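Local coordinates for protein sugar isomerase (Sinorhizobium meliloti, PDB 3QC0) that binds a zinc ion in a TIM barrel of the xylose isomerase-like family and probably isomerises sugars, at residues A[48-53]-A[93-98]. Numbering follows the deposited sequence.
Sequences GEAGRI and AELGAD
The flat group at the meeting point is the peptide joining Ala50 to Gly51: methyl CD2 of Leu95 sits over one of its faces, almost directly above Gly51 N at 3.5 Å. Leu95 CD2 also lies 3.6 Å from Gly51 CA and 3.9 Å from Ala50 CB. Glycine suits this place because, having no side chain, it lets Leu95 CD2 come directly onto its N and CA, and alanine adds a small apolar patch beside that methyl. The leucine reaches across because its CG stands anti to the carbonyl carbon (chi1 -56°), carrying one branch to the helix surface. The guanidinium of Arg52 and the carboxylate of Glu49 lie on the side of the helix turned away from Leu95. There Arg52 takes Glu49 side-on at its guanidinium edge, NE to OE1 at 3.0 Å and NH2 to OE2 at 2.8 Å, a salt bridge between residues three apart on one helical face.

Just after Leu95, Gly96 takes a positive phi (64°), easily reached by glycine, and ends helix 75-94 in a Schellman motif; its N bonds to Ala93 O. In one of its two modelled conformers Glu94 forms a salt bridge with Arg55, a second tie to helix 47-57. Val42 of helix 39-45 touches both Ala50 and Leu95, while Leu95 and Ala97 rest on Leu61 of barrel strand 60-68, so the contact packs outer helices of the barrel together beside that strand.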
ATOM      1  N   GLY A  48     -25.355 -23.771 -13.914  1.00 30.24           N
ATOM      2  CA  GLY A  48     -25.879 -24.191 -15.203  1.00 31.83           C
ATOM      3  C   GLY A  48     -26.614 -23.086 -15.931  1.00 31.62           C
ATOM      4  O   GLY A  48     -26.424 -22.880 -17.132  1.00 31.25           O
ATOM      5  N   GLU A  49     -27.441 -22.347 -15.202  1.00 31.78           N
ATOM      6  CA  GLU A  49     -28.157 -21.224 -15.787  1.00 32.61           C
ATOM      7  C   GLU A  49     -27.183 -20.119 -16.171  1.00 30.87           C
ATOM      8  O   GLU A  49     -27.302 -19.517 -17.235  1.00 30.11           O
ATOM      9  CB  GLU A  49     -29.234 -20.705 -14.821  1.00 33.51           C
ATOM     10  CG  GLU A  49     -30.037 -19.533 -15.314  1.00 35.32           C
ATOM     11  CD  GLU A  49     -30.834 -19.782 -16.604  1.00 38.44           C
ATOM     12  OE1 GLU A  49     -30.985 -20.945 -17.034  1.00 38.70           O
ATOM     13  OE2 GLU A  49     -31.271 -18.785 -17.206  1.00 38.81           O
ATOM     14  N   ALA A  50     -26.186 -19.868 -15.324  1.00 29.50           N
ATOM     15  CA  ALA A  50     -25.228 -18.860 -15.686  1.00 28.09           C
ATOM     16  C   ALA A  50     -24.540 -19.212 -17.000  1.00 27.48           C
ATOM     17  O   ALA A  50     -24.367 -18.371 -17.838  1.00 26.79           O
ATOM     18  CB  ALA A  50     -24.171 -18.649 -14.525  1.00 26.66           C
ATOM     19  N   GLY A  51     -24.106 -20.454 -17.174  1.00 27.91           N
ATOM     20  CA  GLY A  51     -23.431 -20.836 -18.422  1.00 29.41           C
ATOM     21  C   GLY A  51     -24.374 -20.810 -19.632  1.00 31.16           C
ATOM     22  O   GLY A  51     -23.962 -20.500 -20.751  1.00 30.77           O
ATOM     23  N   ARG A  52     -25.642 -21.137 -19.412  1.00 33.65           N
ATOM     24  CA  ARG A  52     -26.620 -21.053 -20.502  1.00 35.52           C
ATOM     25  C   ARG A  52     -26.743 -19.609 -20.997  1.00 34.83           C
ATOM     26  O   ARG A  52     -26.703 -19.366 -22.212  1.00 33.57           O
ATOM     27  CB  ARG A  52     -27.971 -21.577 -20.045  1.00 37.26           C
ATOM     28  CG  ARG A  52     -29.003 -21.625 -21.192  1.00 43.23           C
ATOM     29  CD  ARG A  52     -30.453 -21.721 -20.689  1.00 48.50           C
ATOM     30  NE  ARG A  52     -30.925 -20.495 -20.036  1.00 50.31           N
ATOM     31  CZ  ARG A  52     -31.211 -19.346 -20.656  1.00 53.13           C
ATOM     32  NH1 ARG A  52     -31.083 -19.224 -21.976  1.00 55.69           N
ATOM     33  NH2 ARG A  52     -31.622 -18.302 -19.947  1.00 52.93           N
ATOM     34  N   ILE A  53     -26.856 -18.658 -20.055  1.00 32.99           N
ATOM     35  CA  ILE A  53     -26.916 -17.227 -20.380  1.00 33.10           C
ATOM     36  C   ILE A  53     -25.650 -16.792 -21.098  1.00 32.83           C
ATOM     37  O   ILE A  53     -25.688 -16.101 -22.107  1.00 31.10           O
ATOM     38  CB  ILE A  53     -27.119 -16.363 -19.122  1.00 32.33           C
ATOM     39  CG1 ILE A  53     -28.503 -16.618 -18.524  1.00 33.10           C
ATOM     40  CG2 ILE A  53     -26.879 -14.862 -19.426  1.00 31.47           C
ATOM     41  CD1 ILE A  53     -28.739 -16.028 -17.146  1.00 32.44           C
ATOM     42  N   ALA A  93     -14.195 -22.961 -16.023  1.00 18.52           N
ATOM     43  CA  ALA A  93     -14.216 -23.781 -17.261  1.00 19.73           C
ATOM     44  C   ALA A  93     -15.630 -23.853 -17.818  1.00 20.95           C
ATOM     45  O   ALA A  93     -15.815 -23.645 -19.013  1.00 22.54           O
ATOM     46  CB  ALA A  93     -13.672 -25.155 -16.970  1.00 18.93           C
ATOM     47  N   GLU A  94     -16.609 -24.087 -16.957  1.00 21.55           N
ATOM     48  CA  GLU A  94     -18.020 -24.170 -17.391  0.54 22.64           C
ATOM     49  C   GLU A  94     -18.475 -22.876 -18.052  1.00 23.43           C
ATOM     50  O   GLU A  94     -19.231 -22.874 -19.039  1.00 24.39           O
ATOM     51  CB  GLU A  94     -18.927 -24.473 -16.210  0.54 23.55           C
ATOM     52  CG  GLU A  94     -20.433 -24.440 -16.536  0.54 25.63           C
ATOM     53  CD  GLU A  94     -20.832 -25.462 -17.611  0.54 28.66           C
ATOM     54  OE1 GLU A  94     -20.260 -26.562 -17.641  0.54 28.25           O
ATOM     55  OE2 GLU A  94     -21.718 -25.142 -18.422  0.54 30.53           O
ATOM     56  N   LEU A  95     -18.035 -21.741 -17.501  1.00 21.77           N
ATOM     57  CA  LEU A  95     -18.420 -20.439 -18.001  1.00 22.58           C
ATOM     58  C   LEU A  95     -17.541 -19.910 -19.152  1.00 22.64           C
ATOM     59  O   LEU A  95     -17.767 -18.805 -19.649  1.00 24.82           O
ATOM     60  CB  LEU A  95     -18.469 -19.438 -16.854  1.00 22.54           C
ATOM     61  CG  LEU A  95     -19.379 -19.794 -15.681  1.00 22.89           C
ATOM     62  CD1 LEU A  95     -19.190 -18.786 -14.529  1.00 24.99           C
ATOM     63  CD2 LEU A  95     -20.855 -19.875 -16.162  1.00 25.41           C
ATOM     64  N   GLY A  96     -16.514 -20.665 -19.542  1.00 22.05           N
ATOM     65  CA  GLY A  96     -15.574 -20.236 -20.564  1.00 22.02           C
ATOM     66  C   GLY A  96     -14.753 -19.011 -20.198  1.00 21.81           C
ATOM     67  O   GLY A  96     -14.351 -18.256 -21.070  1.00 23.13           O
ATOM     68  N   ALA A  97     -14.510 -18.840 -18.904  1.00 20.51           N
ATOM     69  CA  ALA A  97     -13.756 -17.662 -18.443  1.00 19.80           C
ATOM     70  C   ALA A  97     -12.319 -17.594 -19.010  1.00 19.53           C
ATOM     71  O   ALA A  97     -11.608 -18.602 -19.082  1.00 20.03           O
ATOM     72  CB  ALA A  97     -13.707 -17.601 -16.904  1.00 19.69           C
ATOM     73  N   ASP A  98     -11.892 -16.391 -19.383  1.00 19.29           N
ATOM     74  CA  ASP A  98     -10.553 -16.195 -19.909  1.00 18.93           C
ATOM     75  C   ASP A  98      -9.466 -16.448 -18.846  1.00 18.24           C
ATOM     76  O   ASP A  98      -8.323 -16.753 -19.181  1.00 18.76           O
ATOM     77  CB  ASP A  98     -10.397 -14.776 -20.444  1.00 19.89           C
ATOM     78  CG  ASP A  98     -11.171 -14.546 -21.738  1.00 21.30           C
ATOM     79  OD1 ASP A  98     -11.704 -15.524 -22.306  1.00 23.56           O
ATOM     80  OD2 ASP A  98     -11.219 -13.386 -22.201  1.00 25.63           O
TER